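Local coordinates for protein phospho-furanose lactonase (Mycoplasma synoviae, PDB 3OVG) that hydrolyses phosphorylated furanose lactones such as D-xylono-1,4-lactone 5-phosphate, using two zinc ions in each subunit, at residues A[20-25]-A[319-324]. Numbering follows the deposited sequence.
Sequences LGITDC and ILVNNP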
# COMPACT_ATOMS: atom_id res chain seq x y z
N LEU A 20 27.54 23.01 30.87
CA LEU A 20 26.68 22.03 30.19
C LEU A 20 25.73 21.33 31.16
O LEU A 20 24.57 21.12 30.82
CB LEU A 20 27.52 21.00 29.41
CG LEU A 20 28.13 21.44 28.05
CD1 LEU A 20 29.26 20.53 27.51
CD2 LEU A 20 27.06 21.61 26.97
N GLY A 21 26.22 20.96 32.36
CA GLY A 21 25.41 20.24 33.34
C GLY A 21 24.90 18.91 32.79
O GLY A 21 25.55 18.30 31.92
N ILE A 22 23.75 18.46 33.29
CA ILE A 22 23.14 17.25 32.79
C ILE A 22 22.67 17.47 31.34
O ILE A 22 21.93 18.42 31.03
CB ILE A 22 21.98 16.80 33.67
CG1 ILE A 22 22.50 16.43 35.08
CG2 ILE A 22 21.25 15.66 32.98
CD1 ILE A 22 21.43 15.79 36.03
N THR A 23 23.13 16.60 30.45
CA THR A 23 22.93 16.78 29.02
C THR A 23 22.27 15.57 28.37
O THR A 23 22.73 14.43 28.50
CB THR A 23 24.27 17.06 28.28
OG1 THR A 23 24.94 18.17 28.89
CG2 THR A 23 24.02 17.35 26.79
N ASP A 24 21.21 15.87 27.65
CA ASP A 24 20.50 14.93 26.83
C ASP A 24 21.20 15.05 25.48
O ASP A 24 21.09 16.09 24.83
CB ASP A 24 19.06 15.43 26.75
CG ASP A 24 18.23 14.73 25.71
OD1 ASP A 24 18.73 13.86 24.95
OD2 ASP A 24 17.03 15.08 25.68
N CYS A 25 21.90 13.99 25.06
CA CYS A 25 22.85 14.09 23.95
C CYS A 25 22.27 13.88 22.55
O CYS A 25 22.99 14.00 21.57
CB CYS A 25 24.06 13.17 24.16
SG CYS A 25 25.16 13.80 25.47
N ILE A 319 27.77 9.50 33.02
CA ILE A 319 26.89 9.39 31.87
C ILE A 319 26.14 10.69 31.51
O ILE A 319 26.02 11.05 30.34
CB ILE A 319 25.88 8.26 32.06
CG1 ILE A 319 26.58 6.90 31.94
CG2 ILE A 319 24.78 8.37 31.02
CD1 ILE A 319 25.72 5.72 32.42
N LEU A 320 25.62 11.39 32.51
CA LEU A 320 24.81 12.58 32.28
C LEU A 320 25.65 13.87 32.21
O LEU A 320 25.24 14.82 31.55
CB LEU A 320 23.74 12.74 33.39
CG LEU A 320 22.69 11.62 33.54
CD1 LEU A 320 21.88 11.83 34.78
CD2 LEU A 320 21.78 11.57 32.31
N VAL A 321 26.78 13.92 32.93
CA VAL A 321 27.51 15.19 33.14
C VAL A 321 28.94 15.18 32.64
O VAL A 321 29.31 15.99 31.80
CB VAL A 321 27.51 15.59 34.62
CG1 VAL A 321 28.17 16.95 34.81
CG2 VAL A 321 26.10 15.63 35.12
N ASN A 322 29.74 14.25 33.17
CA ASN A 322 31.16 14.15 32.82
C ASN A 322 31.47 13.72 31.37
O ASN A 322 32.34 14.31 30.70
CB ASN A 322 31.93 13.28 33.82
CG ASN A 322 32.11 13.96 35.19
OD1 ASN A 322 32.20 15.18 35.27
ND2 ASN A 322 32.13 13.16 36.25
N ASN A 323 30.77 12.72 30.88
CA ASN A 323 31.01 12.24 29.52
C ASN A 323 30.62 13.31 28.49
O ASN A 323 31.38 13.61 27.57
CB ASN A 323 30.32 10.91 29.28
CG ASN A 323 30.79 9.81 30.27
OD1 ASN A 323 30.19 8.72 30.35
ND2 ASN A 323 31.84 10.11 31.02
N PRO A 324 29.44 13.93 28.66
CA PRO A 324 29.12 14.98 27.68
C PRO A 324 30.05 16.20 27.75
O PRO A 324 30.30 16.86 26.72
CB PRO A 324 27.68 15.37 28.03
CG PRO A 324 27.13 14.20 28.81
CD PRO A 324 28.32 13.64 29.57
O HOH W 1 28.11 18.19 31.33
O HOH W 2 24.17 11.94 28.63
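Thr-23 N, in the strand 22-25, donates a hydrogen bond of 3.0 Å to Leu-320 O of the helical segment 319-324, whose axis runs at 80° to that of the strand and comes within 6.2 Å of it. Pro-324, four residues on, has no N-H to give Leu-320 O the usual helical bond, which lets the strand use this carbonyl. The N-H lies in the plane of the Leu-320 carbonyl, and the CA-H of Ile-22 also points at that oxygen, giving it a second, softer contact. One water bridges Gly-21 O and Val-321 O; a second lies within hydrogen-bonding distance of Thr-23 O and Ile-319 O, among other acceptors. Gly-21 O also accepts Thr-23 OG1, 3.1 Å away and above the carbonyl plane. The side chains of Ile-22 and Leu-320 run alongside each other in the same direction, Ile-22 CG2 resting 3.9 Å from Leu-320 CB. The other branch of Ile-22 starts at CG1, anti to the carbonyl carbon (chi1 -64°), and meets Val-321 CG2 at 3.7 Å. Farther along the strand, CB of Pro-324 packs on Thr-23 CB at 3.8 Å, and CB and CG both touch Cys-25 SG. Strand 22-25 pairs in parallel with 63-68, while Cys-25 bonds through its backbone to Leu-271 of the last barrel strand, 269-271, and leads into the zinc ligand His-26. Helix 313-327 thus covers the outside where first and last strands close the (beta/alpha)8 barrel of the phosphotriesterase family.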